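Local coordinates for probable M18-family aminopeptidase 1 (Thermotoga maritima, PDB 2GLF), which probably acts as a zinc-dependent aminopeptidase of the M18 family, releasing amino acids from the N-terminal ends of peptides, at residues A30-R34 and E224-V228; L132-G136 and I148-D152; Y293-R298 and L313-L317; L317-I323 and R410-I415. All blocks are in the same frame, centred on the assembly; numbering follows the deposited sequence.

Overall arrangement
The four contacts form two pairs on different parts of the chain. Contacts 1 and 2 have centres 8 Å apart and share a sheet, in which strands 223-229 and 132-139 are neighbours. Contacts 3 and 4, with centres 11 Å apart, share Leu317 and helix 310-318. Contacts 2 and 3 lie on opposite sides of the chain's centre, about 38 Å between their centres. The metal site falls between the pairs: the side chains of Glu33 in contact 1 and Ile323 in contact 4 are each about 13 Å from a bound manganese ion. Strand 321-329, part of which lies in contact 4, carries the manganese ligand Asp326.

Contact 1 of 4, residues A30-R34 and E224-V228; sequences AKTER and EIEVV
Glu226 extends from strand 223-229 and ends against Thr32 and Glu33 where helix 33-45 begins, forming the close-packed, buried middle of the contact. Thr32, the N-cap of that helix, caps Met35 N through OG1 and turns CB and CG2 to Glu226, whose OE1 lies 3.3 Å from Thr32 CB. Glu226 OE2 comes within 3.2 Å of Glu33 OE1, the two carboxylate planes turned 42° apart. Glu33 is brought there by CG lying between the backbone N and carbonyl carbon (chi1 73°) and by a second bend at chi2. With an alanine here in place of Glu33, Arg97 would probably lose a weak, long-range partner and a gap would open beside Glu226. Toward the partly exposed flanks the packing thins. Lys31 lays CG on Val228 CG1 at 3.9 Å and sends its amine to Glu133. At the other end Arg34 NH1 is placed 2.8 Å from Glu224 OE2 as a salt bridge, although the position of NH1 is doubtful; Arg34 also pairs with Glu371 of the second subunit. The facing carboxylates of Glu33 and Glu226 should repel when both are ionised, and Arg97, salt-bridged to Glu226 and weakly paired with Glu33, probably offsets the gathered negative charge.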
loop_
_atom_site.group_PDB
_atom_site.type_symbol
_atom_site.label_atom_id
_atom_site.label_comp_id
_atom_site.label_asym_id
_atom_site.label_seq_id
_atom_site.Cartn_x
_atom_site.Cartn_y
_atom_site.Cartn_z
ATOM N N ALA A 30 -46.793 4.445 -20.365
ATOM C CA ALA A 30 -46.436 4.880 -19.019
ATOM C C ALA A 30 -44.928 4.902 -18.722
ATOM O O ALA A 30 -44.411 4.023 -18.029
ATOM C CB ALA A 30 -47.157 3.997 -17.997
ATOM N N LYS A 31 -44.225 5.912 -19.232
ATOM C CA LYS A 31 -42.785 6.023 -19.000
ATOM C C LYS A 31 -42.483 6.892 -17.790
ATOM O O LYS A 31 -41.460 6.718 -17.121
ATOM C CB LYS A 31 -42.072 6.623 -20.213
ATOM C CG LYS A 31 -41.991 5.731 -21.437
ATOM C CD LYS A 31 -43.251 5.809 -22.266
ATOM C CE LYS A 31 -42.961 5.470 -23.720
ATOM N NZ LYS A 31 -41.995 6.430 -24.332
ATOM N N THR A 32 -43.374 7.836 -17.513
ATOM C CA THR A 32 -43.192 8.738 -16.385
ATOM C C THR A 32 -44.400 8.624 -15.473
ATOM O O THR A 32 -45.435 8.105 -15.890
ATOM C CB THR A 32 -43.047 10.179 -16.874
ATOM O OG1 THR A 32 -44.290 10.627 -17.424
ATOM C CG2 THR A 32 -41.980 10.251 -17.958
ATOM N N GLU A 33 -44.278 9.105 -14.236
ATOM C CA GLU A 33 -45.384 9.010 -13.289
ATOM C C GLU A 33 -46.580 9.858 -13.708
ATOM O O GLU A 33 -47.722 9.487 -13.462
ATOM C CB GLU A 33 -44.931 9.383 -11.866
ATOM C CG GLU A 33 -44.683 10.857 -11.624
ATOM C CD GLU A 33 -43.429 11.360 -12.304
ATOM O OE1 GLU A 33 -43.181 12.587 -12.265
ATOM O OE2 GLU A 33 -42.684 10.531 -12.871
ATOM N N ARG A 34 -46.323 10.993 -14.349
ATOM C CA ARG A 34 -47.417 11.847 -14.795
ATOM C C ARG A 34 -48.162 11.136 -15.921
ATOM O O ARG A 34 -49.374 11.288 -16.070
ATOM C CB ARG A 34 -46.888 13.196 -15.289
ATOM C CG ARG A 34 -45.999 13.899 -14.282
ATOM C CD ARG A 34 -45.379 15.161 -14.862
ATOM N NE ARG A 34 -46.281 16.293 -14.739
ATOM C CZ ARG A 34 -46.146 17.256 -13.837
ATOM N NH1 ARG A 34 -45.136 17.226 -12.980
ATOM N NH2 ARG A 34 -47.033 18.237 -13.783
ATOM N N GLU A 224 -40.632 20.460 -15.486
ATOM C CA GLU A 224 -40.115 19.161 -15.094
ATOM C C GLU A 224 -39.962 18.236 -16.294
ATOM O O GLU A 224 -40.947 17.715 -16.817
ATOM C CB GLU A 224 -41.030 18.520 -14.046
ATOM C CG GLU A 224 -40.552 18.777 -12.627
ATOM C CD GLU A 224 -41.538 18.354 -11.554
ATOM O OE1 GLU A 224 -41.097 18.199 -10.395
ATOM O OE2 GLU A 224 -42.744 18.194 -11.855
ATOM N N ILE A 225 -38.722 18.046 -16.734
ATOM C CA ILE A 225 -38.447 17.170 -17.862
ATOM C C ILE A 225 -37.770 15.903 -17.359
ATOM O O ILE A 225 -36.916 15.952 -16.481
ATOM C CB ILE A 225 -37.512 17.835 -18.897
ATOM C CG1 ILE A 225 -38.066 19.198 -19.314
ATOM C CG2 ILE A 225 -37.372 16.937 -20.116
ATOM C CD1 ILE A 225 -39.405 19.111 -20.001
ATOM N N GLU A 226 -38.157 14.769 -17.922
ATOM C CA GLU A 226 -37.578 13.500 -17.531
ATOM C C GLU A 226 -37.008 12.777 -18.756
ATOM O O GLU A 226 -37.673 12.650 -19.787
ATOM C CB GLU A 226 -38.638 12.635 -16.832
ATOM C CG GLU A 226 -39.358 13.350 -15.681
ATOM C CD GLU A 226 -40.066 12.396 -14.711
ATOM O OE1 GLU A 226 -40.419 11.267 -15.118
ATOM O OE2 GLU A 226 -40.280 12.784 -13.539
ATOM N N VAL A 227 -35.760 12.330 -18.646
ATOM C CA VAL A 227 -35.099 11.622 -19.736
ATOM C C VAL A 227 -35.318 10.137 -19.502
ATOM O O VAL A 227 -35.054 9.635 -18.423
ATOM C CB VAL A 227 -33.582 11.949 -19.777
ATOM C CG1 VAL A 227 -32.900 11.141 -20.869
ATOM C CG2 VAL A 227 -33.381 13.441 -20.014
ATOM N N VAL A 228 -35.802 9.445 -20.522
ATOM C CA VAL A 228 -36.108 8.023 -20.417
ATOM C C VAL A 228 -35.673 7.248 -21.662
ATOM O O VAL A 228 -35.635 7.804 -22.755
ATOM C CB VAL A 228 -37.629 7.853 -20.189
ATOM C CG1 VAL A 228 -38.200 6.794 -21.130
ATOM C CG2 VAL A 228 -37.891 7.514 -18.725
#

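Contact 2 of 4, residues L132-G136 and I148-D152; sequences LEIHG and IHIGD
His135 and His149 meet ring to ring through their ND1 atoms, 2.7 Å apart in a hydrogen bond whose donor may be either one. The rings touch at their rims with planes at 55°, neither lying over the other's face. As a non-hydrogen-bonded pair, they put their side chains on the same face of the sheet; CG anti to the carbonyl carbon (chi1 -76° in His135) then turns the ring toward its partner. Beneath them the backbones are joined in register: Ile134 N donates to Ile150 O at 2.8 Å, Ile134 O accepts from Ile150 N in return, and Gly136 and Ile148 exchange a like pair of bonds. On the other face, Ile134 CG2 rests on Ile148 CG2 at 3.5 Å, side chains side by side and pointing the same way.

Further out, Glu133 positions His135. Its OE1 accepts from His135 NE2 at 3.1 Å, approached from above the carboxylate plane, and also takes a salt bridge from Lys31. With both ring nitrogens engaged, the imidazole is fixed in rotation, and the carboxylate of Asp152 stands at its edge, CG 3.6 Å from His135 CE1. Shortening Glu133 to an alanine is likely to cost NE2 its acceptor and Lys31 its salt bridge, leaving that lysine a weak, long pairing with Asp152. Met35 of helix 33-45 packs on both histidines. The alternating hydrogen-bonded and non-hydrogen-bonded pairs are those of antiparallel strands; 132-139 and 145-150 are consecutive and so form a beta hairpin, the second being an outer strand, within this chain, of the antiparallel sheet.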
loop_
_atom_site.group_PDB
_atom_site.type_symbol
_atom_site.label_atom_id
_atom_site.label_comp_id
_atom_site.label_asym_id
_atom_site.label_seq_id
_atom_site.Cartn_x
_atom_site.Cartn_y
_atom_site.Cartn_z
ATOM N N LEU A 132 -32.454 8.075 -26.086
ATOM C CA LEU A 132 -33.320 8.578 -25.026
ATOM C C LEU A 132 -34.513 9.361 -25.556
ATOM O O LEU A 132 -34.493 9.865 -26.673
ATOM C CB LEU A 132 -32.547 9.507 -24.071
ATOM C CG LEU A 132 -31.363 9.116 -23.179
ATOM C CD1 LEU A 132 -31.514 7.693 -22.661
ATOM C CD2 LEU A 132 -30.095 9.277 -23.964
ATOM N N GLU A 133 -35.542 9.464 -24.717
ATOM C CA GLU A 133 -36.763 10.213 -25.011
ATOM C C GLU A 133 -36.936 11.297 -23.941
ATOM O O GLU A 133 -36.651 11.067 -22.765
ATOM C CB GLU A 133 -37.986 9.301 -24.956
ATOM C CG GLU A 133 -38.078 8.263 -26.042
ATOM C CD GLU A 133 -39.335 7.418 -25.910
ATOM O OE1 GLU A 133 -40.432 8.003 -25.796
ATOM O OE2 GLU A 133 -39.230 6.173 -25.922
ATOM N N ILE A 134 -37.396 12.475 -24.343
ATOM C CA ILE A 134 -37.642 13.555 -23.387
ATOM C C ILE A 134 -39.139 13.554 -23.072
ATOM O O ILE A 134 -39.957 13.390 -23.966
ATOM C CB ILE A 134 -37.268 14.929 -23.972
ATOM C CG1 ILE A 134 -35.764 15.132 -23.921
ATOM C CG2 ILE A 134 -37.933 16.029 -23.192
ATOM C CD1 ILE A 134 -35.336 16.439 -24.558
ATOM N N HIS A 135 -39.493 13.733 -21.805
ATOM C CA HIS A 135 -40.899 13.750 -21.398
ATOM C C HIS A 135 -41.126 14.664 -20.200
ATOM O O HIS A 135 -40.342 14.664 -19.253
ATOM C CB HIS A 135 -41.366 12.342 -21.033
ATOM C CG HIS A 135 -41.621 11.461 -22.215
ATOM N ND1 HIS A 135 -42.604 11.728 -23.141
ATOM C CD2 HIS A 135 -41.041 10.302 -22.607
ATOM C CE1 HIS A 135 -42.620 10.774 -24.054
ATOM N NE2 HIS A 135 -41.681 9.896 -23.753
ATOM N N GLY A 136 -42.200 15.443 -20.232
ATOM C CA GLY A 136 -42.461 16.318 -19.108
ATOM C C GLY A 136 -43.418 17.457 -19.383
ATOM O O GLY A 136 -44.333 17.337 -20.197
ATOM N N ILE A 148 -44.457 18.147 -23.184
ATOM C CA ILE A 148 -43.300 17.780 -23.989
ATOM C C ILE A 148 -43.160 16.267 -24.145
ATOM O O ILE A 148 -43.119 15.529 -23.159
ATOM C CB ILE A 148 -41.993 18.341 -23.369
ATOM C CG1 ILE A 148 -42.019 19.869 -23.402
ATOM C CG2 ILE A 148 -40.776 17.848 -24.150
ATOM C CD1 ILE A 148 -42.097 20.434 -24.793
ATOM N N HIS A 149 -43.090 15.823 -25.398
ATOM C CA HIS A 149 -42.929 14.411 -25.725
ATOM C C HIS A 149 -42.108 14.285 -26.999
ATOM O O HIS A 149 -42.652 14.226 -28.096
ATOM C CB HIS A 149 -44.289 13.755 -25.915
ATOM C CG HIS A 149 -45.160 13.835 -24.704
ATOM N ND1 HIS A 149 -44.910 13.111 -23.558
ATOM C CD2 HIS A 149 -46.260 14.580 -24.446
ATOM C CE1 HIS A 149 -45.819 13.406 -22.647
ATOM N NE2 HIS A 149 -46.650 14.295 -23.160
ATOM N N ILE A 150 -40.791 14.260 -26.845
ATOM C CA ILE A 150 -39.897 14.147 -27.983
ATOM C C ILE A 150 -39.127 12.839 -27.903
ATOM O O ILE A 150 -38.547 12.525 -26.869
ATOM C CB ILE A 150 -38.912 15.303 -28.009
ATOM C CG1 ILE A 150 -39.670 16.618 -27.796
ATOM C CG2 ILE A 150 -38.178 15.320 -29.339
ATOM C CD1 ILE A 150 -38.792 17.838 -27.775
ATOM N N GLY A 151 -39.126 12.086 -29.002
ATOM C CA GLY A 151 -38.449 10.799 -29.056
ATOM C C GLY A 151 -39.517 9.729 -28.974
ATOM O O GLY A 151 -39.276 8.538 -29.191
ATOM N N ASP A 152 -40.719 10.204 -28.660
ATOM C CA ASP A 152 -41.922 9.396 -28.501
ATOM C C ASP A 152 -42.302 8.629 -29.774
ATOM O O ASP A 152 -42.342 7.397 -29.795
ATOM C CB ASP A 152 -43.065 10.329 -28.108
ATOM C CG ASP A 152 -44.023 9.699 -27.141
ATOM O OD1 ASP A 152 -44.991 10.385 -26.748
ATOM O OD2 ASP A 152 -43.809 8.527 -26.769
#

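Contact 3 of 4, residues Y293-R298 and L313-L317; sequences YLKALR and LDEVL
Leu313 drives its forked end into a hollow on helix 292-303 made by Leu294, Leu297 and Arg298, in a helix-loop-helix arrangement of two consecutive helices. The axes of the segments pass 11.4 Å apart at 110°, so the helices meet over a small patch rather than along their lengths. Within the hollow the two branches of Leu313 divide the work. CD1 lies against Arg298, 3.5 Å from NH1 and near CG, and also reaches Leu294 CB, whereas CD2 turns to Leu297 CB at 4.1 Å.

One turn on, Leu317 is the second bump. Its CD2 enters a neighbouring hollow walled by the hydroxyl end of Tyr293 and the methyls of Leu294 and Leu297, with Leu294 CD2 3.9 Å away; the Tyr293 and Leu317 side chains slide past each other in opposite directions. Leu297 answers from its own helix, bringing CD1 up to Leu317 CD2 and Val316 CG1. Leu297 also touches Phe76 of strand 73-77, a strand of the mixed sheet.

Arg298, which touches Leu313, has its charge met elsewhere: it forms salt bridges with Glu310 of its own chain and with Asp314 of the second subunit, so one flank of this apolar patch runs into a subunit interface. A bend at chi3 (-72°) folds the arginine back along its helix, setting Leu294 O 3.8 Å above the centre of one face of the guanidinium.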
loop_
_atom_site.group_PDB
_atom_site.type_symbol
_atom_site.label_atom_id
_atom_site.label_comp_id
_atom_site.label_asym_id
_atom_site.label_seq_id
_atom_site.Cartn_x
_atom_site.Cartn_y
_atom_site.Cartn_z
ATOM N N TYR A 293 -53.107 9.733 1.458
ATOM C CA TYR A 293 -53.704 8.429 1.703
ATOM C C TYR A 293 -54.804 8.463 2.761
ATOM O O TYR A 293 -55.883 7.912 2.558
ATOM C CB TYR A 293 -52.599 7.459 2.109
ATOM C CG TYR A 293 -53.062 6.161 2.713
ATOM C CD1 TYR A 293 -54.030 5.379 2.088
ATOM C CD2 TYR A 293 -52.481 5.682 3.884
ATOM C CE1 TYR A 293 -54.406 4.140 2.616
ATOM C CE2 TYR A 293 -52.843 4.453 4.417
ATOM C CZ TYR A 293 -53.804 3.682 3.778
ATOM O OH TYR A 293 -54.131 2.447 4.289
ATOM N N LEU A 294 -54.534 9.096 3.895
ATOM C CA LEU A 294 -55.537 9.171 4.942
ATOM C C LEU A 294 -56.577 10.236 4.618
ATOM O O LEU A 294 -57.733 10.132 5.020
ATOM C CB LEU A 294 -54.874 9.463 6.282
ATOM C CG LEU A 294 -53.954 8.332 6.738
ATOM C CD1 LEU A 294 -53.579 8.562 8.192
ATOM C CD2 LEU A 294 -54.656 6.972 6.582
ATOM N N LYS A 295 -56.158 11.260 3.884
ATOM C CA LYS A 295 -57.067 12.321 3.488
ATOM C C LYS A 295 -58.099 11.717 2.552
ATOM O O LYS A 295 -59.243 12.168 2.500
ATOM C CB LYS A 295 -56.306 13.440 2.776
ATOM C CG LYS A 295 -57.201 14.459 2.105
ATOM C CD LYS A 295 -56.405 15.643 1.616
ATOM C CE LYS A 295 -57.164 16.399 0.551
ATOM N NZ LYS A 295 -57.341 15.574 -0.679
ATOM N N ALA A 296 -57.686 10.689 1.817
ATOM C CA ALA A 296 -58.571 9.996 0.884
ATOM C C ALA A 296 -59.571 9.143 1.643
ATOM O O ALA A 296 -60.733 9.047 1.258
ATOM C CB ALA A 296 -57.760 9.116 -0.061
ATOM N N LEU A 297 -59.112 8.521 2.723
ATOM C CA LEU A 297 -59.979 7.672 3.523
ATOM C C LEU A 297 -60.936 8.488 4.393
ATOM O O LEU A 297 -62.099 8.121 4.561
ATOM C CB LEU A 297 -59.138 6.717 4.381
ATOM C CG LEU A 297 -58.300 5.701 3.590
ATOM C CD1 LEU A 297 -57.810 4.617 4.528
ATOM C CD2 LEU A 297 -59.123 5.071 2.477
ATOM N N ARG A 298 -60.452 9.599 4.938
ATOM C CA ARG A 298 -61.295 10.453 5.765
ATOM C C ARG A 298 -62.452 11.018 4.940
ATOM O O ARG A 298 -63.587 11.086 5.413
ATOM C CB ARG A 298 -60.476 11.600 6.372
ATOM C CG ARG A 298 -59.759 11.238 7.660
ATOM C CD ARG A 298 -59.243 12.490 8.358
ATOM N NE ARG A 298 -58.113 13.089 7.655
ATOM C CZ ARG A 298 -56.851 12.686 7.786
ATOM N NH1 ARG A 298 -56.551 11.686 8.600
ATOM N NH2 ARG A 298 -55.889 13.276 7.092
ATOM N N LEU A 313 -61.092 6.244 11.931
ATOM C CA LEU A 313 -59.992 5.791 11.092
ATOM C C LEU A 313 -59.237 4.681 11.803
ATOM O O LEU A 313 -58.792 3.722 11.170
ATOM C CB LEU A 313 -59.023 6.933 10.821
ATOM C CG LEU A 313 -58.956 7.462 9.395
ATOM C CD1 LEU A 313 -57.825 8.468 9.319
ATOM C CD2 LEU A 313 -58.730 6.313 8.413
ATOM N N ASP A 314 -59.084 4.829 13.119
ATOM C CA ASP A 314 -58.387 3.833 13.915
ATOM C C ASP A 314 -58.884 2.447 13.543
ATOM O O ASP A 314 -58.096 1.590 13.147
ATOM C CB ASP A 314 -58.619 4.065 15.406
ATOM C CG ASP A 314 -57.828 5.233 15.945
ATOM O OD1 ASP A 314 -56.692 5.439 15.470
ATOM O OD2 ASP A 314 -58.333 5.930 16.857
ATOM N N GLU A 315 -60.194 2.235 13.666
ATOM C CA GLU A 315 -60.783 0.939 13.345
ATOM C C GLU A 315 -60.559 0.648 11.872
ATOM O O GLU A 315 -60.126 -0.446 11.512
ATOM C CB GLU A 315 -62.284 0.921 13.643
ATOM C CG GLU A 315 -62.923 -0.451 13.442
ATOM C CD GLU A 315 -64.437 -0.441 13.606
ATOM O OE1 GLU A 315 -65.057 -1.527 13.534
ATOM O OE2 GLU A 315 -65.011 0.651 13.802
ATOM N N VAL A 316 -60.855 1.631 11.025
ATOM C CA VAL A 316 -60.671 1.464 9.592
ATOM C C VAL A 316 -59.280 0.887 9.351
ATOM O O VAL A 316 -59.149 -0.213 8.811
ATOM C CB VAL A 316 -60.818 2.814 8.829
ATOM C CG1 VAL A 316 -60.597 2.599 7.337
ATOM C CG2 VAL A 316 -62.206 3.407 9.068
ATOM N N LEU A 317 -58.244 1.614 9.768
ATOM C CA LEU A 317 -56.869 1.149 9.591
ATOM C C LEU A 317 -56.585 -0.113 10.403
ATOM O O LEU A 317 -55.773 -0.939 9.994
ATOM C CB LEU A 317 -55.879 2.243 9.990
ATOM C CG LEU A 317 -55.907 3.518 9.144
ATOM C CD1 LEU A 317 -55.251 4.662 9.921
ATOM C CD2 LEU A 317 -55.211 3.268 7.811
#

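Contact 4 of 4, residues L317-I323 and R410-I415; sequences LENTSVI and RGSDVI
Arg410 meets Leu317 through its backbone: its carbonyl O lies against Leu317 CB and CD1, each at 3.3 Å, while the arginine side chain runs off toward Tyr293 and Leu294. Gly411, at a positive phi (97°) where a side chain would meet the preceding carbonyl, turns its O to a water that also lies near Glu318 OE1, and to Arg69 of the fourth subunit. Ser412 CB sits in the bend between helix and strand, near Leu317 O and Thr320 O, with OG bonding weakly back to Phe407.

From Asp413 to Ile415 the chain runs alongside strand 321-329. Val322 N donates to Asp413 O at 3.0 Å, nearly straight at 162°, while Asp413 N gives its hydrogen to a water that itself donates to the carbonyls of Glu318 and Thr320. Val414 lies side by side with Val322, CG1 to CG1 at 3.8 Å, and points a CA-H at Val322 O. That same oxygen accepts a weak bond from Ile415 N, and Ile415 CG2 packs on Ile323 CD1 at 3.5 Å. Strands 321-329 and 414-421 are parallel neighbours in the mixed sheet. Water takes up carbonyls where the helix ends, and Arg69, reaching in from the fourth subunit, salt-bridged to Asp413 and only weakly paired with Glu318, probably offsets the charge of these two acids of one chain.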
loop_
_atom_site.group_PDB
_atom_site.type_symbol
_atom_site.label_atom_id
_atom_site.label_comp_id
_atom_site.label_asym_id
_atom_site.label_seq_id
_atom_site.Cartn_x
_atom_site.Cartn_y
_atom_site.Cartn_z
ATOM N N LEU A 317 -58.244 1.614 9.768
ATOM C CA LEU A 317 -56.869 1.149 9.591
ATOM C C LEU A 317 -56.585 -0.113 10.403
ATOM O O LEU A 317 -55.773 -0.939 9.994
ATOM C CB LEU A 317 -55.879 2.243 9.990
ATOM C CG LEU A 317 -55.907 3.518 9.144
ATOM C CD1 LEU A 317 -55.251 4.662 9.921
ATOM C CD2 LEU A 317 -55.211 3.268 7.811
ATOM N N GLU A 318 -57.249 -0.247 11.551
ATOM C CA GLU A 318 -57.099 -1.411 12.431
ATOM C C GLU A 318 -57.369 -2.682 11.620
ATOM O O GLU A 318 -56.663 -3.685 11.736
ATOM C CB GLU A 318 -58.097 -1.309 13.581
ATOM C CG GLU A 318 -57.493 -1.535 14.946
ATOM C CD GLU A 318 -56.850 -2.890 15.071
ATOM O OE1 GLU A 318 -55.868 -3.150 14.343
ATOM O OE2 GLU A 318 -57.334 -3.695 15.898
ATOM N N ASN A 319 -58.426 -2.631 10.821
ATOM C CA ASN A 319 -58.773 -3.727 9.936
ATOM C C ASN A 319 -58.098 -3.247 8.660
ATOM O O ASN A 319 -57.347 -2.270 8.704
ATOM C CB ASN A 319 -60.287 -3.811 9.753
ATOM C CG ASN A 319 -61.029 -3.887 11.080
ATOM O OD1 ASN A 319 -60.742 -4.744 11.919
ATOM N ND2 ASN A 319 -61.987 -2.990 11.273
ATOM N N THR A 320 -58.350 -3.892 7.531
ATOM C CA THR A 320 -57.706 -3.475 6.280
ATOM C C THR A 320 -56.373 -4.178 6.090
ATOM O O THR A 320 -55.399 -3.908 6.784
ATOM C CB THR A 320 -57.426 -1.939 6.216
ATOM O OG1 THR A 320 -58.664 -1.216 6.217
ATOM C CG2 THR A 320 -56.629 -1.592 4.958
ATOM N N SER A 321 -56.346 -5.091 5.134
ATOM C CA SER A 321 -55.143 -5.826 4.828
ATOM C C SER A 321 -54.474 -5.080 3.687
ATOM O O SER A 321 -55.127 -4.722 2.705
ATOM C CB SER A 321 -55.507 -7.242 4.400
ATOM O OG SER A 321 -56.393 -7.822 5.340
ATOM N N VAL A 322 -53.180 -4.819 3.826
ATOM C CA VAL A 322 -52.449 -4.112 2.785
ATOM C C VAL A 322 -51.419 -5.020 2.131
ATOM O O VAL A 322 -50.635 -5.687 2.803
ATOM C CB VAL A 322 -51.729 -2.851 3.345
ATOM C CG1 VAL A 322 -50.912 -2.186 2.253
ATOM C CG2 VAL A 322 -52.744 -1.868 3.898
ATOM N N ILE A 323 -51.458 -5.063 0.808
ATOM C CA ILE A 323 -50.514 -5.850 0.037
ATOM C C ILE A 323 -49.592 -4.824 -0.603
ATOM O O ILE A 323 -50.034 -3.992 -1.402
ATOM C CB ILE A 323 -51.193 -6.641 -1.096
ATOM C CG1 ILE A 323 -52.275 -7.560 -0.528
ATOM C CG2 ILE A 323 -50.135 -7.435 -1.875
ATOM C CD1 ILE A 323 -51.748 -8.648 0.336
ATOM N N ARG A 410 -49.223 2.912 9.929
ATOM C CA ARG A 410 -50.553 3.459 10.166
ATOM C C ARG A 410 -51.516 2.508 10.870
ATOM O O ARG A 410 -52.727 2.737 10.875
ATOM C CB ARG A 410 -51.178 3.930 8.857
ATOM C CG ARG A 410 -50.368 4.994 8.152
ATOM C CD ARG A 410 -51.208 5.684 7.104
ATOM N NE ARG A 410 -50.414 6.062 5.941
ATOM C CZ ARG A 410 -49.388 6.902 5.971
ATOM N NH1 ARG A 410 -49.023 7.467 7.114
ATOM N NH2 ARG A 410 -48.725 7.162 4.857
ATOM N N GLY A 411 -50.985 1.434 11.445
ATOM C CA GLY A 411 -51.830 0.513 12.178
ATOM C C GLY A 411 -52.354 -0.736 11.505
ATOM O O GLY A 411 -52.963 -1.569 12.179
ATOM N N SER A 412 -52.136 -0.892 10.203
ATOM C CA SER A 412 -52.627 -2.086 9.514
ATOM C C SER A 412 -51.513 -3.049 9.129
ATOM O O SER A 412 -50.361 -2.649 8.994
ATOM C CB SER A 412 -53.428 -1.691 8.271
ATOM O OG SER A 412 -52.700 -0.797 7.457
ATOM N N ASP A 413 -51.870 -4.320 8.959
ATOM C CA ASP A 413 -50.915 -5.361 8.585
ATOM C C ASP A 413 -50.574 -5.308 7.101
ATOM O O ASP A 413 -51.455 -5.152 6.253
ATOM C CB ASP A 413 -51.478 -6.733 8.952
ATOM C CG ASP A 413 -51.404 -7.006 10.444
ATOM O OD1 ASP A 413 -50.372 -7.533 10.909
ATOM O OD2 ASP A 413 -52.371 -6.676 11.158
ATOM N N VAL A 414 -49.286 -5.440 6.798
ATOM C CA VAL A 414 -48.797 -5.382 5.427
ATOM C C VAL A 414 -47.902 -6.564 5.073
ATOM O O VAL A 414 -47.371 -7.240 5.956
ATOM C CB VAL A 414 -48.000 -4.098 5.205
ATOM C CG1 VAL A 414 -47.815 -3.845 3.716
ATOM C CG2 VAL A 414 -48.706 -2.943 5.893
ATOM N N ILE A 415 -47.737 -6.792 3.772
ATOM C CA ILE A 415 -46.915 -7.885 3.247
ATOM C C ILE A 415 -46.467 -7.553 1.825
ATOM O O ILE A 415 -47.291 -7.258 0.964
ATOM C CB ILE A 415 -47.708 -9.223 3.206
ATOM C CG1 ILE A 415 -46.827 -10.356 2.678
ATOM C CG2 ILE A 415 -48.932 -9.077 2.317
ATOM C CD1 ILE A 415 -45.664 -10.685 3.569
HETATM O O HOH W 1 -53.179 -1.518 15.105
HETATM O O HOH W 2 -55.098 -4.763 9.171
#